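Telomere length regulator taz1 (Schizosaccharomyces pombe, PDB 4ZMI) binds double-stranded telomeric DNA as a homodimerizing protein and regulates telomere length and function, the present chain being its helical, TRF-family domain. Local coordinates at residues C15-V26 and L94-F104; F33-P43 and F214-I222. All coordinates share one frame; numbering follows the deposited sequence.

Contact 1. Residues C15-V26 and L94-F104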
loop_
_atom_site.group_PDB
_atom_site.type_symbol
_atom_site.label_atom_id
_atom_site.label_comp_id
_atom_site.label_asym_id
_atom_site.label_seq_id
_atom_site.Cartn_x
_atom_site.Cartn_y
_atom_site.Cartn_z
ATOM N N CYS A 15 -13.435 -8.943 11.618
ATOM C CA CYS A 15 -12.940 -7.661 11.142
ATOM C C CYS A 15 -12.454 -6.772 12.270
ATOM O O CYS A 15 -11.266 -6.440 12.354
ATOM C CB CYS A 15 -14.035 -6.953 10.355
ATOM S SG CYS A 15 -13.424 -5.691 9.262
ATOM N N GLN A 16 -13.374 -6.392 13.147
ATOM C CA GLN A 16 -13.028 -5.442 14.192
ATOM C C GLN A 16 -11.917 -5.986 15.087
ATOM O O GLN A 16 -11.054 -5.232 15.531
ATOM C CB GLN A 16 -14.255 -5.047 15.011
ATOM C CG GLN A 16 -14.248 -3.588 15.456
ATOM C CD GLN A 16 -14.837 -2.650 14.416
ATOM O OE1 GLN A 16 -15.758 -3.020 13.682
ATOM N NE2 GLN A 16 -14.311 -1.427 14.349
ATOM N N ASN A 17 -11.913 -7.297 15.316
ATOM C CA ASN A 17 -10.899 -7.906 16.173
ATOM C C ASN A 17 -9.485 -7.903 15.595
ATOM O O ASN A 17 -8.533 -7.539 16.279
ATOM C CB ASN A 17 -11.284 -9.330 16.573
ATOM C CG ASN A 17 -10.219 -9.995 17.431
ATOM O OD1 ASN A 17 -9.510 -10.899 16.976
ATOM N ND2 ASN A 17 -10.085 -9.531 18.674
ATOM N N ILE A 18 -9.348 -8.334 14.346
ATOM C CA ILE A 18 -8.052 -8.323 13.691
ATOM C C ILE A 18 -7.579 -6.887 13.551
ATOM O O ILE A 18 -6.395 -6.586 13.740
ATOM C CB ILE A 18 -8.118 -8.975 12.306
ATOM C CG1 ILE A 18 -8.452 -10.473 12.425
ATOM C CG2 ILE A 18 -6.822 -8.714 11.521
ATOM C CD1 ILE A 18 -7.496 -11.242 13.326
ATOM N N ALA A 19 -8.518 -5.999 13.235
ATOM C CA ALA A 19 -8.220 -4.575 13.180
ATOM C C ALA A 19 -7.606 -4.078 14.489
ATOM O O ALA A 19 -6.658 -3.287 14.471
ATOM C CB ALA A 19 -9.465 -3.776 12.834
ATOM N N ASN A 20 -8.132 -4.547 15.620
ATOM C CA ASN A 20 -7.609 -4.139 16.925
ATOM C C ASN A 20 -6.167 -4.572 17.169
ATOM O O ASN A 20 -5.325 -3.752 17.539
ATOM C CB ASN A 20 -8.498 -4.637 18.070
ATOM C CG ASN A 20 -9.694 -3.747 18.303
ATOM O OD1 ASN A 20 -9.753 -2.626 17.793
ATOM N ND2 ASN A 20 -10.659 -4.238 19.081
ATOM N N MET A 21 -5.883 -5.857 16.968
ATOM C CA MET A 21 -4.514 -6.351 17.091
ATOM C C MET A 21 -3.614 -5.618 16.094
ATOM O O MET A 21 -2.426 -5.415 16.341
ATOM C CB MET A 21 -4.454 -7.861 16.844
ATOM C CG MET A 21 -5.471 -8.670 17.631
ATOM S SD MET A 21 -5.793 -10.263 16.842
ATOM C CE MET A 21 -4.164 -11.011 16.882
ATOM N N ALA A 22 -4.196 -5.215 14.969
ATOM C CA ALA A 22 -3.462 -4.491 13.947
ATOM C C ALA A 22 -3.031 -3.121 14.454
ATOM O O ALA A 22 -1.876 -2.735 14.290
ATOM C CB ALA A 22 -4.295 -4.354 12.682
ATOM N N GLU A 23 -3.955 -2.388 15.071
ATOM C CA GLU A 23 -3.644 -1.039 15.537
ATOM C C GLU A 23 -2.746 -1.062 16.768
ATOM O O GLU A 23 -2.132 -0.053 17.119
ATOM C CB GLU A 23 -4.910 -0.224 15.788
ATOM C CG GLU A 23 -5.029 0.981 14.870
ATOM C CD GLU A 23 -6.410 1.595 14.896
ATOM O OE1 GLU A 23 -7.296 1.026 15.570
ATOM O OE2 GLU A 23 -6.609 2.640 14.242
ATOM N N GLN A 24 -2.670 -2.221 17.410
ATOM C CA GLN A 24 -1.706 -2.430 18.475
ATOM C C GLN A 24 -0.309 -2.317 17.892
ATOM O O GLN A 24 0.493 -1.500 18.336
ATOM C CB GLN A 24 -1.900 -3.806 19.110
ATOM C CG GLN A 24 -0.757 -4.249 20.010
ATOM C CD GLN A 24 -1.239 -4.696 21.376
ATOM O OE1 GLN A 24 -2.266 -4.226 21.862
ATOM N NE2 GLN A 24 -0.502 -5.609 22.001
ATOM N N LYS A 25 -0.033 -3.122 16.871
ATOM C CA LYS A 25 1.309 -3.200 16.303
ATOM C C LYS A 25 1.710 -1.950 15.544
ATOM O O LYS A 25 2.894 -1.654 15.417
ATOM C CB LYS A 25 1.429 -4.423 15.407
ATOM C CG LYS A 25 0.779 -5.620 16.026
ATOM C CD LYS A 25 1.310 -6.898 15.461
ATOM C CE LYS A 25 0.790 -8.052 16.280
ATOM N NZ LYS A 25 1.408 -9.321 15.837
ATOM N N VAL A 26 0.725 -1.218 15.038
ATOM C CA VAL A 26 1.012 0.039 14.370
ATOM C C VAL A 26 1.567 1.022 15.391
ATOM O O VAL A 26 2.642 1.589 15.186
ATOM C CB VAL A 26 -0.226 0.624 13.653
ATOM C CG1 VAL A 26 0.063 2.018 13.136
ATOM C CG2 VAL A 26 -0.619 -0.260 12.505
ATOM N N LEU A 94 -17.913 -1.720 7.142
ATOM C CA LEU A 94 -16.665 -1.947 7.859
ATOM C C LEU A 94 -15.481 -1.114 7.374
ATOM O O LEU A 94 -14.337 -1.544 7.509
ATOM C CB LEU A 94 -16.295 -3.425 7.763
ATOM C CG LEU A 94 -17.281 -4.380 8.414
ATOM C CD1 LEU A 94 -16.953 -5.825 8.073
ATOM C CD2 LEU A 94 -17.240 -4.151 9.904
ATOM N N GLU A 95 -15.730 0.063 6.813
ATOM C CA GLU A 95 -14.628 0.825 6.225
ATOM C C GLU A 95 -13.563 1.201 7.248
ATOM O O GLU A 95 -12.374 1.037 6.998
ATOM C CB GLU A 95 -15.127 2.064 5.489
ATOM C CG GLU A 95 -14.065 2.690 4.619
ATOM C CD GLU A 95 -14.482 4.025 4.049
ATOM O OE1 GLU A 95 -15.258 4.050 3.075
ATOM O OE2 GLU A 95 -14.026 5.057 4.575
ATOM N N LYS A 96 -14.001 1.678 8.409
ATOM C CA LYS A 96 -13.091 2.075 9.487
ATOM C C LYS A 96 -12.066 0.989 9.851
ATOM O O LYS A 96 -10.871 1.248 9.826
ATOM C CB LYS A 96 -13.850 2.562 10.743
ATOM C CG LYS A 96 -15.258 3.151 10.502
ATOM C CD LYS A 96 -16.352 2.061 10.407
ATOM C CE LYS A 96 -17.764 2.651 10.399
ATOM N NZ LYS A 96 -18.296 2.925 11.769
ATOM N N PRO A 97 -12.513 -0.232 10.189
ATOM C CA PRO A 97 -11.471 -1.210 10.531
ATOM C C PRO A 97 -10.681 -1.703 9.321
ATOM O O PRO A 97 -9.572 -2.189 9.509
ATOM C CB PRO A 97 -12.270 -2.368 11.134
ATOM C CG PRO A 97 -13.577 -2.278 10.475
ATOM C CD PRO A 97 -13.855 -0.803 10.380
ATOM N N LEU A 98 -11.236 -1.605 8.115
ATOM C CA LEU A 98 -10.484 -2.005 6.931
ATOM C C LEU A 98 -9.271 -1.092 6.779
ATOM O O LEU A 98 -8.170 -1.561 6.520
ATOM C CB LEU A 98 -11.355 -1.989 5.675
ATOM C CG LEU A 98 -12.274 -3.225 5.526
ATOM C CD1 LEU A 98 -13.314 -3.016 4.454
ATOM C CD2 LEU A 98 -11.480 -4.507 5.238
ATOM N N LYS A 99 -9.474 0.206 6.972
ATOM C CA LYS A 99 -8.378 1.179 6.887
ATOM C C LYS A 99 -7.271 0.838 7.866
ATOM O O LYS A 99 -6.097 1.005 7.553
ATOM C CB LYS A 99 -8.873 2.580 7.183
ATOM C CG LYS A 99 -9.991 3.037 6.287
ATOM C CD LYS A 99 -9.473 3.754 5.060
ATOM C CE LYS A 99 -10.647 4.304 4.271
ATOM N NZ LYS A 99 -10.215 5.049 3.069
ATOM N N SER A 100 -7.643 0.348 9.045
ATOM C CA SER A 100 -6.653 -0.041 10.037
ATOM C C SER A 100 -5.814 -1.218 9.555
ATOM O O SER A 100 -4.590 -1.180 9.643
ATOM C CB SER A 100 -7.310 -0.377 11.379
ATOM O OG SER A 100 -7.899 0.774 11.964
ATOM N N ILE A 101 -6.465 -2.259 9.048
ATOM C CA ILE A 101 -5.749 -3.439 8.555
ATOM C C ILE A 101 -4.770 -3.051 7.430
ATOM O O ILE A 101 -3.613 -3.488 7.397
ATOM C CB ILE A 101 -6.739 -4.510 8.029
ATOM C CG1 ILE A 101 -7.683 -4.956 9.144
ATOM C CG2 ILE A 101 -5.995 -5.709 7.472
ATOM C CD1 ILE A 101 -9.097 -5.186 8.667
ATOM N N GLN A 102 -5.235 -2.217 6.515
ATOM C CA GLN A 102 -4.398 -1.791 5.405
ATOM C C GLN A 102 -3.165 -0.998 5.903
ATOM O O GLN A 102 -2.052 -1.184 5.402
ATOM C CB GLN A 102 -5.239 -0.977 4.429
ATOM C CG GLN A 102 -4.498 -0.428 3.239
ATOM C CD GLN A 102 -5.327 0.578 2.477
ATOM O OE1 GLN A 102 -5.589 1.672 2.971
ATOM N NE2 GLN A 102 -5.763 0.208 1.275
ATOM N N PHE A 103 -3.381 -0.138 6.899
ATOM C CA PHE A 103 -2.311 0.637 7.549
ATOM C C PHE A 103 -1.201 -0.301 7.981
ATOM O O PHE A 103 -0.032 -0.117 7.624
ATOM C CB PHE A 103 -2.860 1.347 8.789
ATOM C CG PHE A 103 -2.122 2.597 9.165
ATOM C CD1 PHE A 103 -2.764 3.824 9.128
ATOM C CD2 PHE A 103 -0.797 2.547 9.567
ATOM C CE1 PHE A 103 -2.094 4.983 9.471
ATOM C CE2 PHE A 103 -0.120 3.703 9.910
ATOM C CZ PHE A 103 -0.771 4.925 9.860
ATOM N N PHE A 104 -1.585 -1.323 8.741
ATOM C CA PHE A 104 -0.637 -2.329 9.201
ATOM C C PHE A 104 0.120 -2.943 8.038
ATOM O O PHE A 104 1.334 -3.088 8.098
ATOM C CB PHE A 104 -1.325 -3.436 10.006
ATOM C CG PHE A 104 -0.426 -4.604 10.303
ATOM C CD1 PHE A 104 0.470 -4.550 11.352
ATOM C CD2 PHE A 104 -0.446 -5.730 9.509
ATOM C CE1 PHE A 104 1.309 -5.609 11.619
ATOM C CE2 PHE A 104 0.397 -6.785 9.764
ATOM C CZ PHE A 104 1.267 -6.731 10.820
#
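A chi1 of -160° turns the C15 sulfur away from its backbone N and in between L94 and P97, and V26 likewise swings CG1 away from its own N (chi1 172°) against F103 CE2. These two residues mark the ends of a packed face where helix 5-35 meets helix 95-107 in the all-helical TRF-family domain of Taz1, the local axes 8.5 Å apart and inclined at 42°. The C15 sulfur lies 3.6 Å from P97 CG, and L94 CD1 flanks it. Methyl CB of A19 rests 3.6 Å from P97 CB, in the region where the two backbones come closest, the A19 and I101 CA atoms being 5.4 Å apart; the bare methyl of A19 probably allows this approach. The Q16 chain, bent at chi2, crosses P97 obliquely and brings NE2 within 3.9 Å of P97 CB. Further along, A22 CB meets F104 CB at 4.1 Å, and K25 uses its aliphatic CB and CD against F104 CE1. V26 straddles the end of the contact, CG1 at 3.6 Å from F103 CE2 and CG2 near the F104 backbone. On the polar side, S100 OG gives E23 OE2 a weak hydrogen bond of 3.2 Å. The result is an apolar seam whose two charged chains, E23 and K25, form salt bridges outside it, with K229 and D57, which would probably offset their charges.

Contact 2. Residues F33-P43 and F214-I222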
loop_
_atom_site.group_PDB
_atom_site.type_symbol
_atom_site.label_atom_id
_atom_site.label_comp_id
_atom_site.label_asym_id
_atom_site.label_seq_id
_atom_site.Cartn_x
_atom_site.Cartn_y
_atom_site.Cartn_z
ATOM N N PHE A 33 9.559 3.974 16.001
ATOM C CA PHE A 33 10.138 4.879 15.004
ATOM C C PHE A 33 10.327 6.315 15.520
ATOM O O PHE A 33 11.144 7.071 14.990
ATOM C CB PHE A 33 9.343 4.908 13.689
ATOM C CG PHE A 33 9.913 5.863 12.680
ATOM C CD1 PHE A 33 11.056 5.531 11.974
ATOM C CD2 PHE A 33 9.346 7.115 12.478
ATOM C CE1 PHE A 33 11.611 6.414 11.057
ATOM C CE2 PHE A 33 9.896 8.015 11.563
ATOM C CZ PHE A 33 11.027 7.659 10.848
ATOM N N SER A 34 9.565 6.703 16.535
ATOM C CA SER A 34 9.673 8.061 17.055
ATOM C C SER A 34 10.960 8.250 17.845
ATOM O O SER A 34 11.478 9.354 17.929
ATOM C CB SER A 34 8.462 8.421 17.916
ATOM O OG SER A 34 7.281 8.423 17.136
ATOM N N GLU A 35 11.474 7.164 18.409
ATOM C CA GLU A 35 12.692 7.216 19.206
ATOM C C GLU A 35 13.931 7.419 18.334
ATOM O O GLU A 35 14.831 8.187 18.687
ATOM C CB GLU A 35 12.850 5.932 20.031
ATOM C CG GLU A 35 11.608 5.512 20.804
ATOM C CD GLU A 35 11.387 6.332 22.056
ATOM O OE1 GLU A 35 12.348 6.978 22.531
ATOM O OE2 GLU A 35 10.249 6.322 22.569
ATOM N N SER A 36 13.971 6.745 17.188
ATOM C CA SER A 36 15.208 6.664 16.414
ATOM C C SER A 36 15.102 7.232 15.003
ATOM O O SER A 36 15.760 6.749 14.083
ATOM C CB SER A 36 15.678 5.210 16.352
ATOM O OG SER A 36 15.217 4.482 17.478
ATOM N N SER A 37 14.296 8.275 14.840
ATOM C CA SER A 37 14.064 8.877 13.528
ATOM C C SER A 37 15.316 9.386 12.807
ATOM O O SER A 37 15.193 10.033 11.773
ATOM C CB SER A 37 13.053 10.024 13.637
ATOM O OG SER A 37 11.819 9.576 14.159
ATOM N N LYS A 38 16.508 9.131 13.346
ATOM C CA LYS A 38 17.738 9.491 12.633
ATOM C C LYS A 38 18.743 8.338 12.543
ATOM O O LYS A 38 19.621 8.345 11.681
ATOM C CB LYS A 38 18.388 10.766 13.204
ATOM C CG LYS A 38 19.282 10.572 14.430
ATOM C CD LYS A 38 20.761 10.758 14.093
ATOM C CE LYS A 38 21.612 10.838 15.357
ATOM N NZ LYS A 38 23.071 10.817 15.065
ATOM N N ASP A 39 18.611 7.346 13.418
ATOM C CA ASP A 39 19.471 6.167 13.348
ATOM C C ASP A 39 18.910 5.090 12.414
ATOM O O ASP A 39 19.652 4.229 11.937
ATOM C CB ASP A 39 19.712 5.585 14.738
ATOM C CG ASP A 39 20.474 6.527 15.632
ATOM O OD1 ASP A 39 20.200 7.744 15.570
ATOM O OD2 ASP A 39 21.351 6.056 16.387
ATOM N N ILE A 40 17.604 5.138 12.161
ATOM C CA ILE A 40 16.960 4.191 11.256
ATOM C C ILE A 40 17.250 4.594 9.808
ATOM O O ILE A 40 16.498 5.342 9.191
ATOM C CB ILE A 40 15.456 4.125 11.534
ATOM C CG1 ILE A 40 15.224 3.895 13.027
ATOM C CG2 ILE A 40 14.786 3.024 10.710
ATOM C CD1 ILE A 40 13.776 3.709 13.411
ATOM N N VAL A 41 18.361 4.086 9.285
ATOM C CA VAL A 41 18.919 4.542 8.018
ATOM C C VAL A 41 18.344 3.786 6.818
ATOM O O VAL A 41 18.334 4.295 5.698
ATOM C CB VAL A 41 20.465 4.432 8.042
ATOM C CG1 VAL A 41 21.088 4.996 6.770
ATOM C CG2 VAL A 41 21.025 5.160 9.253
ATOM N N ASN A 42 17.858 2.572 7.051
ATOM C CA ASN A 42 17.265 1.782 5.981
ATOM C C ASN A 42 16.294 0.771 6.583
ATOM O O ASN A 42 16.217 0.665 7.817
ATOM C CB ASN A 42 18.358 1.097 5.151
ATOM C CG ASN A 42 19.348 0.334 6.006
ATOM O OD1 ASN A 42 18.997 -0.216 7.053
ATOM N ND2 ASN A 42 20.597 0.298 5.563
ATOM N N PRO A 43 15.538 0.045 5.732
ATOM C CA PRO A 43 14.639 -0.957 6.304
ATOM C C PRO A 43 15.354 -1.938 7.232
ATOM O O PRO A 43 14.828 -2.233 8.305
ATOM C CB PRO A 43 14.066 -1.676 5.069
ATOM C CG PRO A 43 14.734 -1.048 3.859
ATOM C CD PRO A 43 15.257 0.268 4.302
ATOM N N PHE A 214 15.502 7.530 4.329
ATOM C CA PHE A 214 14.553 6.584 4.892
ATOM C C PHE A 214 13.642 7.180 5.971
ATOM O O PHE A 214 12.428 7.021 5.892
ATOM C CB PHE A 214 15.245 5.306 5.379
ATOM C CG PHE A 214 14.286 4.169 5.613
ATOM C CD1 PHE A 214 13.630 3.580 4.550
ATOM C CD2 PHE A 214 14.020 3.715 6.888
ATOM C CE1 PHE A 214 12.737 2.548 4.748
ATOM C CE2 PHE A 214 13.137 2.677 7.091
ATOM C CZ PHE A 214 12.495 2.092 6.019
ATOM N N PRO A 215 14.208 7.874 6.976
ATOM C CA PRO A 215 13.318 8.400 8.017
ATOM C C PRO A 215 12.332 9.410 7.458
ATOM O O PRO A 215 11.273 9.649 8.040
ATOM C CB PRO A 215 14.282 9.108 8.962
ATOM C CG PRO A 215 15.452 9.425 8.115
ATOM C CD PRO A 215 15.606 8.226 7.256
ATOM N N ALA A 216 12.689 10.010 6.336
ATOM C CA ALA A 216 11.789 10.940 5.696
ATOM C C ALA A 216 10.773 10.158 4.873
ATOM O O ALA A 216 9.596 10.519 4.802
ATOM C CB ALA A 216 12.561 11.914 4.824
ATOM N N PHE A 217 11.243 9.090 4.239
ATOM C CA PHE A 217 10.360 8.191 3.510
ATOM C C PHE A 217 9.313 7.659 4.475
ATOM O O PHE A 217 8.105 7.801 4.247
ATOM C CB PHE A 217 11.166 7.055 2.887
ATOM C CG PHE A 217 10.322 6.012 2.201
ATOM C CD1 PHE A 217 9.358 6.378 1.285
ATOM C CD2 PHE A 217 10.513 4.661 2.453
ATOM C CE1 PHE A 217 8.584 5.420 0.648
ATOM C CE2 PHE A 217 9.741 3.705 1.805
ATOM C CZ PHE A 217 8.783 4.093 0.903
ATOM N N VAL A 218 9.789 7.095 5.578
ATOM C CA VAL A 218 8.916 6.504 6.576
ATOM C C VAL A 218 7.902 7.512 7.064
ATOM O O VAL A 218 6.701 7.248 7.071
ATOM C CB VAL A 218 9.701 5.960 7.762
ATOM C CG1 VAL A 218 8.761 5.529 8.875
ATOM C CG2 VAL A 218 10.568 4.797 7.317
ATOM N N ASN A 219 8.376 8.687 7.445
ATOM C CA ASN A 219 7.453 9.717 7.897
ATOM C C ASN A 219 6.432 10.112 6.829
ATOM O O ASN A 219 5.275 10.364 7.139
ATOM C CB ASN A 219 8.190 10.927 8.490
ATOM C CG ASN A 219 8.547 10.721 9.964
ATOM O OD1 ASN A 219 7.758 10.160 10.737
ATOM N ND2 ASN A 219 9.743 11.163 10.354
ATOM N N ALA A 220 6.828 10.131 5.564
ATOM C CA ALA A 220 5.853 10.431 4.518
ATOM C C ALA A 220 4.850 9.263 4.379
ATOM O O ALA A 220 3.657 9.480 4.140
ATOM C CB ALA A 220 6.545 10.750 3.189
ATOM N N VAL A 221 5.320 8.034 4.568
ATOM C CA VAL A 221 4.433 6.873 4.447
ATOM C C VAL A 221 3.389 6.918 5.553
ATOM O O VAL A 221 2.187 6.890 5.288
ATOM C CB VAL A 221 5.219 5.539 4.498
ATOM C CG1 VAL A 221 4.270 4.359 4.643
ATOM C CG2 VAL A 221 6.036 5.377 3.245
ATOM N N ILE A 222 3.864 7.020 6.791
ATOM C CA ILE A 222 2.987 7.111 7.949
ATOM C C ILE A 222 1.990 8.231 7.773
ATOM O O ILE A 222 0.800 8.045 7.982
ATOM C CB ILE A 222 3.786 7.358 9.238
ATOM C CG1 ILE A 222 4.536 6.085 9.632
ATOM C CG2 ILE A 222 2.857 7.808 10.357
ATOM C CD1 ILE A 222 5.615 6.299 10.648
#
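The ring of F33 carries V218 CG1 over the centre of one face and S37 OG toward the rim of the opposite face, and meets N219 and P215 at its edge. The V218 methyl stands 3.6 Å from the ring centroid and 8° off the normal, a nearly axial CH-pi contact. The N219 amide is turned 74° from the ring plane, with OD1 3.1 Å from F33 CE2. A chi1 of 178° carries the F33 ring off its own helix and into helix 214-229, as a knob in the hole formed by P215, V218, N219 and I222. F214 answers from the first turn of that helix: P43 CD and the N42 carbonyl carbon lie over one face of its ring, V218 CG2 over the opposite face, and I40 O in plane at the edge. P43 CD is 3.7 Å from the F214 ring centroid, again a CH-pi contact, and I40 CG2 packs 4.0 Å from F214 CD2. V218 thus serves both rings, one methyl each. Backbone oxygens approach C-H groups, S37 O 3.1 Å from P215 CB and V41 O 3.3 Å from F214 CB. S37 OG donates to F33 O at 2.7 Å, tying S37 back to the backbone of F33. Replacing F214 by an alanine is likely to leave P43 and V218 CG2 without the ring between them and open a gap beside I40. R151 and F46 also touch F214. CH-pi and apolar packing, rather than polar bonds, thus fixes F33 and the loop between helices 5-35 and 43-50 on helix 214-229 of the TRF-family domain.

Both contacts draw on helix 5-35, contact 1 on its middle and contact 2 on F33, far along that helix, and the loop leading to helix 43-50. Contact 1 is a buried helix-to-helix seam, whereas contact 2 is only partly buried and joins mostly loop to the start of helix 214-229. Their centres lie 22 Å apart, yet they touch where F103 CZ packs 4.0 Å from I222 O, and helix 214-229 also supplies K229 to E23 of contact 1. Contact 1 mixes small groups at the close approach with F103 and F104 at its far end and a weak S100-E23 bond, while in contact 2 the buried rings of F33 and F214 carry the packing, with exposed and partly exposed residues around them.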